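Local coordinates for 1-deoxy-D-xylulose 5-phosphate reductoisomerase (Zymomonas mobilis, PDB 1R0K), which catalyses the NADPH-dependent rearrangement and reduction of 1-deoxy-D-xylulose 5-phosphate to 2-C-methyl-D-erythritol 4-phosphate, a divalent-metal-requiring step of isoprenoid biosynthesis, at residues B[129-132]-B[133-137]; B[162-165]-B[166-169]; B[223-226]-B[227-231]; B[372-375]-B[376-380]. All coordinates share one frame; numbering follows the deposited sequence.

How the contacts relate
All four contacts are local, each between neighbouring residues of one helix, cap or turn, yet their chemistry follows their place in the fold. Contacts 1 and 3 are partly buried and touch each other, with Val129 packed on Glu224 and Ile136 on His227; contact 1 begins a helix of the parallel-sheet domain, whereas contact 3 ends helix 216-229 with aromatic and weak polar contacts. Contact 2 lies at the surface, relying on a 3-10 turn and a stacked amide; it meets contact 3 where Arg165 reaches Gln230. Contact 4 stands apart on helix 365-385, whose earlier residues cover contact 1, and adds a salt bridge between its own segments, which the other three lack.

Contact 1: B[129-132]-B[133-137]; sequences VSAG and GLMID
Met135 folds back against Ala131 on the close-packed side of this turn. Ala131 O accepts the N-H of Met135 with an N to O distance of 2.9 Å, nearly straight at 167°, and Met135 CG lies just 3.2 Å from the same Ala131 O. Because chi1 is -67°, CG stands beside the methionine's own backbone N, which turns the chain toward the start of the helix and brings CG within 4.3 Å of Ala131 CB. Ile136 repeats the pattern one residue on: its N is 2.9 Å from Gly132 O, and its CG1 branch comes to 3.2 Å from that Gly132 O. Ala131 is the N-cap of helix 132-142, the longer helix of the crossover, after short helix 126-129, between parallel strands 119-122 and 145-148 of the Rossmann-type domain. Met135 also packs on Ser127 and Leu128 of helix 126-129, while Leu365 and Val368 of helix 365-385 lie against Ala131. The looser side belongs to Gly133 and Leu134. Gly133 is solvent-exposed and contributes backbone alone; Leu134 is partly exposed, and its CD1 approaches Ala131 CB no closer than 4.5 Å.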
loop_
_atom_site.group_PDB
_atom_site.type_symbol
_atom_site.label_atom_id
_atom_site.label_comp_id
_atom_site.label_asym_id
_atom_site.label_seq_id
_atom_site.Cartn_x
_atom_site.Cartn_y
_atom_site.Cartn_z
ATOM N N VAL B 129 -21.255 -4.190 13.117
ATOM C CA VAL B 129 -22.232 -4.936 12.342
ATOM C C VAL B 129 -23.639 -4.639 12.844
ATOM O O VAL B 129 -24.534 -4.317 12.065
ATOM C CB VAL B 129 -21.994 -6.456 12.451
ATOM C CG1 VAL B 129 -23.162 -7.215 11.819
ATOM C CG2 VAL B 129 -20.696 -6.828 11.760
ATOM N N SER B 130 -23.823 -4.733 14.154
ATOM C CA SER B 130 -25.138 -4.518 14.740
ATOM C C SER B 130 -25.396 -3.106 15.259
ATOM O O SER B 130 -26.525 -2.620 15.193
ATOM C CB SER B 130 -25.353 -5.530 15.864
ATOM O OG SER B 130 -25.153 -6.852 15.382
ATOM N N ALA B 131 -24.360 -2.448 15.769
ATOM C CA ALA B 131 -24.518 -1.100 16.305
ATOM C C ALA B 131 -23.575 -0.080 15.664
ATOM O O ALA B 131 -23.155 0.879 16.316
ATOM C CB ALA B 131 -24.304 -1.125 17.809
ATOM N N GLY B 132 -23.257 -0.284 14.388
ATOM C CA GLY B 132 -22.356 0.618 13.686
ATOM C C GLY B 132 -22.666 2.103 13.787
ATOM O O GLY B 132 -21.781 2.910 14.093
ATOM N N GLY B 133 -23.918 2.470 13.521
ATOM C CA GLY B 133 -24.315 3.867 13.588
ATOM C C GLY B 133 -24.056 4.498 14.942
ATOM O O GLY B 133 -23.472 5.577 15.032
ATOM N N LEU B 134 -24.489 3.819 15.998
ATOM C CA LEU B 134 -24.306 4.300 17.360
ATOM C C LEU B 134 -22.837 4.412 17.746
ATOM O O LEU B 134 -22.421 5.395 18.356
ATOM C CB LEU B 134 -25.006 3.361 18.342
ATOM C CG LEU B 134 -26.516 3.227 18.171
ATOM C CD1 LEU B 134 -27.038 2.178 19.143
ATOM C CD2 LEU B 134 -27.184 4.567 18.411
ATOM N N MET B 135 -22.056 3.395 17.393
ATOM C CA MET B 135 -20.635 3.382 17.713
ATOM C C MET B 135 -19.891 4.515 17.016
ATOM O O MET B 135 -19.114 5.229 17.643
ATOM C CB MET B 135 -20.019 2.038 17.321
ATOM C CG MET B 135 -20.525 0.867 18.152
ATOM S SD MET B 135 -20.021 0.959 19.892
ATOM C CE MET B 135 -20.795 -0.541 20.559
ATOM N N ILE B 136 -20.125 4.680 15.719
ATOM C CA ILE B 136 -19.458 5.744 14.983
ATOM C C ILE B 136 -19.906 7.103 15.522
ATOM O O ILE B 136 -19.125 8.051 15.550
ATOM C CB ILE B 136 -19.751 5.652 13.471
ATOM C CG1 ILE B 136 -19.217 4.325 12.922
ATOM C CG2 ILE B 136 -19.102 6.825 12.738
ATOM C CD1 ILE B 136 -17.741 4.086 13.205
ATOM N N ASP B 137 -21.161 7.199 15.952
ATOM C CA ASP B 137 -21.656 8.452 16.516
ATOM C C ASP B 137 -20.909 8.743 17.822
ATOM O O ASP B 137 -20.549 9.888 18.103
ATOM C CB ASP B 137 -23.158 8.372 16.802
ATOM C CG ASP B 137 -24.004 8.547 15.558
ATOM O OD1 ASP B 137 -23.489 9.067 14.550
ATOM O OD2 ASP B 137 -25.196 8.178 15.595
#

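Contact 2: B[162-165]-B[166-169]; sequences HHNR and DYVR
Asn164 and Tyr167 supply the side-chain half of this turn, lying side by side and pointing the same way. Their amide and ring planes are 12° apart, so the flat groups are stacked. Asn164 CB sits over the face of the phenol in a CH-pi contact, 3.9 Å from the Tyr167 ring centroid, and Asn164 CG follows at 3.6 Å from Tyr167 CE2. Both CG atoms stand beside their own backbone N (chi1 -77° in Asn164, -66° in Tyr167), which sends the two groups out alongside each other.

Backbone hydrogen bonds form the second kind of interaction. Tyr167 N reaches Asn164 O at 3.0 Å, and Val168 N reaches Arg165 O at 3.2 Å. Both span three residues, as in a 3-10 turn.

Neighbours elsewhere in the fold place the turn at the entry to strand 168-175. Val168 is buried in apolar packing against Phe160, Ile231 and Val250, and Tyr167 packs on Lys278 of the second subunit. Separately, Arg165 NE makes a weak hydrogen bond to Gln230 O.

The division of labour implies that backbone hydrogen bonds hold the course of the turn, whereas the stack probably limits rotation of the tyrosine ring, chiefly through dispersion, without a hydrogen bond between the two side chains.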
loop_
_atom_site.group_PDB
_atom_site.type_symbol
_atom_site.label_atom_id
_atom_site.label_comp_id
_atom_site.label_asym_id
_atom_site.label_seq_id
_atom_site.Cartn_x
_atom_site.Cartn_y
_atom_site.Cartn_z
ATOM N N HIS B 162 -7.054 9.025 5.289
ATOM C CA HIS B 162 -7.793 9.565 6.427
ATOM C C HIS B 162 -7.936 11.082 6.292
ATOM O O HIS B 162 -6.985 11.768 5.931
ATOM C CB HIS B 162 -7.064 9.220 7.732
ATOM C CG HIS B 162 -6.693 7.771 7.851
ATOM N ND1 HIS B 162 -7.631 6.761 7.877
ATOM C CD2 HIS B 162 -5.484 7.163 7.916
ATOM C CE1 HIS B 162 -7.017 5.594 7.948
ATOM N NE2 HIS B 162 -5.713 5.809 7.972
ATOM N N HIS B 163 -9.128 11.601 6.572
ATOM C CA HIS B 163 -9.383 13.040 6.486
ATOM C C HIS B 163 -9.505 13.534 5.040
ATOM O O HIS B 163 -9.638 14.736 4.795
ATOM C CB HIS B 163 -8.272 13.816 7.207
ATOM C CG HIS B 163 -8.046 13.370 8.619
ATOM N ND1 HIS B 163 -6.787 13.148 9.135
ATOM C CD2 HIS B 163 -8.916 13.092 9.618
ATOM C CE1 HIS B 163 -6.891 12.749 10.390
ATOM N NE2 HIS B 163 -8.172 12.707 10.708
ATOM N N ASN B 164 -9.451 12.604 4.091
ATOM C CA ASN B 164 -9.576 12.932 2.672
ATOM C C ASN B 164 -10.317 11.812 1.946
ATOM O O ASN B 164 -9.871 11.337 0.907
ATOM C CB ASN B 164 -8.195 13.124 2.037
ATOM C CG ASN B 164 -7.574 14.463 2.385
ATOM O OD1 ASN B 164 -8.155 15.515 2.117
ATOM N ND2 ASN B 164 -6.387 14.429 2.980
ATOM N N ARG B 165 -11.457 11.409 2.499
ATOM C CA ARG B 165 -12.259 10.329 1.939
ATOM C C ARG B 165 -12.593 10.456 0.458
ATOM O O ARG B 165 -12.782 9.447 -0.219
ATOM C CB ARG B 165 -13.565 10.179 2.724
ATOM C CG ARG B 165 -13.375 9.886 4.198
ATOM C CD ARG B 165 -14.661 9.337 4.804
ATOM N NE ARG B 165 -15.765 10.287 4.703
ATOM C CZ ARG B 165 -15.888 11.370 5.463
ATOM N NH1 ARG B 165 -14.975 11.641 6.388
ATOM N NH2 ARG B 165 -16.919 12.182 5.296
ATOM N N ASP B 166 -12.678 11.683 -0.047
ATOM C CA ASP B 166 -13.017 11.886 -1.451
ATOM C C ASP B 166 -11.953 11.405 -2.438
ATOM O O ASP B 166 -12.225 11.300 -3.633
ATOM C CB ASP B 166 -13.318 13.361 -1.728
ATOM C CG ASP B 166 -14.523 13.866 -0.963
ATOM O OD1 ASP B 166 -15.391 13.046 -0.592
ATOM O OD2 ASP B 166 -14.607 15.093 -0.748
ATOM N N TYR B 167 -10.749 11.121 -1.953
ATOM C CA TYR B 167 -9.683 10.648 -2.835
ATOM C C TYR B 167 -9.870 9.185 -3.206
ATOM O O TYR B 167 -9.189 8.667 -4.094
ATOM C CB TYR B 167 -8.312 10.811 -2.173
ATOM C CG TYR B 167 -7.881 12.244 -1.933
ATOM C CD1 TYR B 167 -8.550 13.312 -2.533
ATOM C CD2 TYR B 167 -6.776 12.525 -1.128
ATOM C CE1 TYR B 167 -8.127 14.628 -2.335
ATOM C CE2 TYR B 167 -6.347 13.832 -0.925
ATOM C CZ TYR B 167 -7.023 14.877 -1.531
ATOM O OH TYR B 167 -6.587 16.170 -1.330
ATOM N N VAL B 168 -10.787 8.512 -2.522
ATOM C CA VAL B 168 -11.036 7.103 -2.789
ATOM C C VAL B 168 -11.950 6.862 -3.991
ATOM O O VAL B 168 -13.037 7.434 -4.077
ATOM C CB VAL B 168 -11.680 6.396 -1.561
ATOM C CG1 VAL B 168 -12.059 4.953 -1.924
ATOM C CG2 VAL B 168 -10.719 6.404 -0.389
ATOM N N ARG B 169 -11.501 6.017 -4.914
ATOM C CA ARG B 169 -12.311 5.653 -6.069
ATOM C C ARG B 169 -13.029 4.357 -5.707
ATOM O O ARG B 169 -14.214 4.188 -5.991
ATOM C CB ARG B 169 -11.450 5.423 -7.309
ATOM C CG ARG B 169 -12.226 4.813 -8.476
ATOM C CD ARG B 169 -11.423 4.888 -9.752
ATOM N NE ARG B 169 -11.278 6.272 -10.193
ATOM C CZ ARG B 169 -10.175 6.766 -10.742
ATOM N NH1 ARG B 169 -9.114 5.990 -10.913
ATOM N NH2 ARG B 169 -10.140 8.034 -11.132
#

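Contact 3: B[223-226]-B[227-231]; sequences IEAF and HLFQI
His227, first of 227-231, turns back on Ile223 and Phe226. Its ND1 makes a weak hydrogen bond to Ile223 O at 3.4 Å, and its backbone N adds another weak one to that oxygen. One face of the imidazole receives the edge of Phe226 in a T-shaped pair, with ring centroids 5.5 Å apart and planes at 74°; Phe226 CD2 lies over the centre of the imidazole. Leu228 N then bonds to Glu224 O at 3.0 Å. Phe229 N reaches Ala225 O, also at 3.0 Å, and Phe229 CD2 lies 3.2 Å from Ala225 O. Gln230, with positive phi, leaves the helix; a bend at chi2 (-80°) curls its chain back so that, within 227-231, NE2 donates to His227 O in a short, bent bond of 2.6 Å. Ile231 O lies 3.6 Å from Phe226 CE1. This is the C-terminal end of helix 216-229, which earlier carries Glu221, a predicted manganese ligand. The chemistry implies that side chains supplement the closing turn, where Gln230 N bonds only weakly to Phe226 O: the amide probably helps satisfy His227 O, while the imidazole's orientation is probably favoured by a weak bond to a carbonyl and by a ring edge.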
loop_
_atom_site.group_PDB
_atom_site.type_symbol
_atom_site.label_atom_id
_atom_site.label_comp_id
_atom_site.label_asym_id
_atom_site.label_seq_id
_atom_site.Cartn_x
_atom_site.Cartn_y
_atom_site.Cartn_z
ATOM N N ILE B 223 -20.149 -4.731 5.870
ATOM C CA ILE B 223 -20.961 -3.850 6.687
ATOM C C ILE B 223 -20.059 -3.057 7.620
ATOM O O ILE B 223 -20.184 -1.842 7.722
ATOM C CB ILE B 223 -21.998 -4.654 7.494
ATOM C CG1 ILE B 223 -23.025 -5.260 6.534
ATOM C CG2 ILE B 223 -22.689 -3.755 8.515
ATOM C CD1 ILE B 223 -24.026 -6.174 7.198
ATOM N N GLU B 224 -19.137 -3.747 8.280
ATOM C CA GLU B 224 -18.208 -3.087 9.189
ATOM C C GLU B 224 -17.375 -2.042 8.461
ATOM O O GLU B 224 -17.167 -0.940 8.972
ATOM C CB GLU B 224 -17.258 -4.103 9.811
ATOM C CG GLU B 224 -17.907 -5.131 10.700
ATOM C CD GLU B 224 -16.891 -6.129 11.222
ATOM O OE1 GLU B 224 -16.601 -7.115 10.502
ATOM O OE2 GLU B 224 -16.369 -5.911 12.338
ATOM N N ALA B 225 -16.887 -2.403 7.275
ATOM C CA ALA B 225 -16.065 -1.497 6.477
ATOM C C ALA B 225 -16.840 -0.241 6.111
ATOM O O ALA B 225 -16.298 0.867 6.104
ATOM C CB ALA B 225 -15.589 -2.200 5.214
ATOM N N PHE B 226 -18.117 -0.420 5.800
ATOM C CA PHE B 226 -18.963 0.702 5.424
ATOM C C PHE B 226 -19.017 1.757 6.530
ATOM O O PHE B 226 -18.948 2.954 6.255
ATOM C CB PHE B 226 -20.374 0.201 5.109
ATOM C CG PHE B 226 -21.358 1.300 4.809
ATOM C CD1 PHE B 226 -21.273 2.034 3.627
ATOM C CD2 PHE B 226 -22.352 1.634 5.726
ATOM C CE1 PHE B 226 -22.156 3.079 3.366
ATOM C CE2 PHE B 226 -23.235 2.678 5.477
ATOM C CZ PHE B 226 -23.130 3.396 4.298
ATOM N N HIS B 227 -19.135 1.317 7.779
ATOM C CA HIS B 227 -19.200 2.250 8.899
ATOM C C HIS B 227 -17.833 2.814 9.252
ATOM O O HIS B 227 -17.714 3.974 9.614
ATOM C CB HIS B 227 -19.813 1.575 10.127
ATOM C CG HIS B 227 -21.298 1.422 10.044
ATOM N ND1 HIS B 227 -21.912 0.219 9.764
ATOM C CD2 HIS B 227 -22.294 2.331 10.178
ATOM C CE1 HIS B 227 -23.222 0.394 9.731
ATOM N NE2 HIS B 227 -23.479 1.666 9.978
ATOM N N LEU B 228 -16.800 1.991 9.139
ATOM C CA LEU B 228 -15.448 2.436 9.451
ATOM C C LEU B 228 -14.914 3.510 8.516
ATOM O O LEU B 228 -14.294 4.475 8.961
ATOM C CB LEU B 228 -14.476 1.260 9.394
ATOM C CG LEU B 228 -14.444 0.265 10.546
ATOM C CD1 LEU B 228 -13.671 -0.979 10.113
ATOM C CD2 LEU B 228 -13.803 0.915 11.762
ATOM N N PHE B 229 -15.148 3.344 7.223
ATOM C CA PHE B 229 -14.593 4.266 6.255
ATOM C C PHE B 229 -15.503 5.334 5.669
ATOM O O PHE B 229 -15.044 6.232 4.971
ATOM C CB PHE B 229 -13.878 3.432 5.190
ATOM C CG PHE B 229 -12.861 2.497 5.791
ATOM C CD1 PHE B 229 -11.720 3.008 6.410
ATOM C CD2 PHE B 229 -13.101 1.131 5.860
ATOM C CE1 PHE B 229 -10.840 2.169 7.102
ATOM C CE2 PHE B 229 -12.229 0.279 6.550
ATOM C CZ PHE B 229 -11.098 0.799 7.174
ATOM N N GLN B 230 -16.790 5.235 5.965
ATOM C CA GLN B 230 -17.750 6.247 5.543
ATOM C C GLN B 230 -17.741 6.691 4.082
ATOM O O GLN B 230 -17.870 7.882 3.799
ATOM C CB GLN B 230 -17.574 7.478 6.439
ATOM C CG GLN B 230 -17.629 7.168 7.933
ATOM C CD GLN B 230 -19.048 7.003 8.460
ATOM O OE1 GLN B 230 -19.791 7.977 8.585
ATOM N NE2 GLN B 230 -19.429 5.767 8.770
ATOM N N ILE B 231 -17.571 5.761 3.152
ATOM C CA ILE B 231 -17.618 6.127 1.741
ATOM C C ILE B 231 -18.839 5.426 1.152
ATOM O O ILE B 231 -19.326 4.446 1.713
ATOM C CB ILE B 231 -16.345 5.696 0.956
ATOM C CG1 ILE B 231 -16.232 4.176 0.905
ATOM C CG2 ILE B 231 -15.100 6.320 1.583
ATOM C CD1 ILE B 231 -15.130 3.692 -0.018
#

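Contact 4: B[372-375]-B[376-380]; sequences DNEA and RIQAA
Arg376, Ile377, Gln378 and Ala379 each send a backbone N-H to the carbonyl four residues back, from Asp372 through Ala375, in regular alpha-helical geometry, with Gln378 N at 2.9 Å from Glu374 O. The segments form one run of helix 365-385, in the C-terminal helical part of the fold, and its side chains meet at the same i to i+4 spacing. Foremost is the salt bridge: Asp372 OD2 lies 2.8 Å from Arg376 NE, at the edge of the guanidinium and close to its plane. The donor comes to the syn side of the carboxylate but 32° out of its plane, the two groups being turned 56° against each other. With chi1 at -172°, Asp372 CG points opposite its own N, beside the carbonyl carbon, and the carboxylate swings toward the arginine. Asp372 is buried beside Ala327 and Cys104, so the pairing probably stabilises its charge. Farther along, Glu374 OE2 rests 3.8 Å from Gln378 CG, and Ile377 CD1 comes to 3.9 Å from Asn373 OD1. A water bridges the ion-paired groups, giving a hydrogen to Asp372 OD1 at 2.9 Å and accepting one from Arg376 NH2 at 2.8 Å.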
loop_
_atom_site.group_PDB
_atom_site.type_symbol
_atom_site.label_atom_id
_atom_site.label_comp_id
_atom_site.label_asym_id
_atom_site.label_seq_id
_atom_site.Cartn_x
_atom_site.Cartn_y
_atom_site.Cartn_z
ATOM N N ASP B 372 -31.710 -7.720 18.435
ATOM C CA ASP B 372 -30.990 -8.986 18.326
ATOM C C ASP B 372 -31.863 -10.107 18.878
ATOM O O ASP B 372 -32.015 -11.158 18.254
ATOM C CB ASP B 372 -29.683 -8.932 19.116
ATOM C CG ASP B 372 -28.811 -10.155 18.885
ATOM O OD1 ASP B 372 -28.098 -10.194 17.861
ATOM O OD2 ASP B 372 -28.841 -11.082 19.722
ATOM N N ASN B 373 -32.437 -9.865 20.055
ATOM C CA ASN B 373 -33.294 -10.841 20.722
ATOM C C ASN B 373 -34.491 -11.229 19.869
ATOM O O ASN B 373 -34.759 -12.410 19.658
ATOM C CB ASN B 373 -33.793 -10.276 22.055
ATOM C CG ASN B 373 -34.896 -11.126 22.672
ATOM O OD1 ASN B 373 -34.676 -12.280 23.032
ATOM N ND2 ASN B 373 -36.095 -10.554 22.789
ATOM N N GLU B 374 -35.213 -10.224 19.388
ATOM C CA GLU B 374 -36.395 -10.457 18.573
ATOM C C GLU B 374 -36.051 -11.143 17.250
ATOM O O GLU B 374 -36.736 -12.081 16.840
ATOM C CB GLU B 374 -37.113 -9.132 18.307
ATOM C CG GLU B 374 -38.526 -9.268 17.757
ATOM C CD GLU B 374 -39.431 -10.106 18.648
ATOM O OE1 GLU B 374 -39.292 -10.034 19.887
ATOM O OE2 GLU B 374 -40.295 -10.829 18.106
ATOM N N ALA B 375 -34.998 -10.673 16.584
ATOM C CA ALA B 375 -34.582 -11.269 15.313
ATOM C C ALA B 375 -34.313 -12.761 15.497
ATOM O O ALA B 375 -34.692 -13.575 14.656
ATOM C CB ALA B 375 -33.334 -10.573 14.787
ATOM N N ARG B 376 -33.650 -13.110 16.597
ATOM C CA ARG B 376 -33.341 -14.502 16.915
ATOM C C ARG B 376 -34.612 -15.333 17.056
ATOM O O ARG B 376 -34.693 -16.460 16.568
ATOM C CB ARG B 376 -32.546 -14.586 18.223
ATOM C CG ARG B 376 -31.074 -14.239 18.093
ATOM C CD ARG B 376 -30.424 -14.026 19.457
ATOM N NE ARG B 376 -28.975 -13.890 19.342
ATOM C CZ ARG B 376 -28.135 -14.917 19.233
ATOM N NH1 ARG B 376 -28.601 -16.162 19.238
ATOM N NH2 ARG B 376 -26.832 -14.703 19.098
ATOM N N ILE B 377 -35.604 -14.781 17.745
ATOM C CA ILE B 377 -36.860 -15.487 17.943
ATOM C C ILE B 377 -37.615 -15.649 16.622
ATOM O O ILE B 377 -38.151 -16.717 16.335
ATOM C CB ILE B 377 -37.735 -14.743 18.968
ATOM C CG1 ILE B 377 -37.088 -14.850 20.352
ATOM C CG2 ILE B 377 -39.146 -15.318 18.980
ATOM C CD1 ILE B 377 -37.793 -14.057 21.423
ATOM N N GLN B 378 -37.646 -14.592 15.819
ATOM C CA GLN B 378 -38.328 -14.622 14.523
ATOM C C GLN B 378 -37.650 -15.598 13.557
ATOM O O GLN B 378 -38.319 -16.329 12.821
ATOM C CB GLN B 378 -38.331 -13.225 13.912
ATOM C CG GLN B 378 -39.061 -12.196 14.745
ATOM C CD GLN B 378 -40.523 -12.122 14.400
ATOM O OE1 GLN B 378 -41.233 -13.135 14.409
ATOM N NE2 GLN B 378 -40.993 -10.918 14.084
ATOM N N ALA B 379 -36.321 -15.597 13.555
ATOM C CA ALA B 379 -35.564 -16.486 12.687
ATOM C C ALA B 379 -35.860 -17.935 13.063
ATOM O O ALA B 379 -36.107 -18.774 12.190
ATOM C CB ALA B 379 -34.064 -16.201 12.818
ATOM N N ALA B 380 -35.837 -18.221 14.362
ATOM C CA ALA B 380 -36.102 -19.569 14.855
ATOM C C ALA B 380 -37.489 -20.033 14.426
ATOM O O ALA B 380 -37.669 -21.185 14.022
ATOM C CB ALA B 380 -35.987 -19.609 16.377
HETATM O O HOH W 1 -26.072 -12.141 18.443
#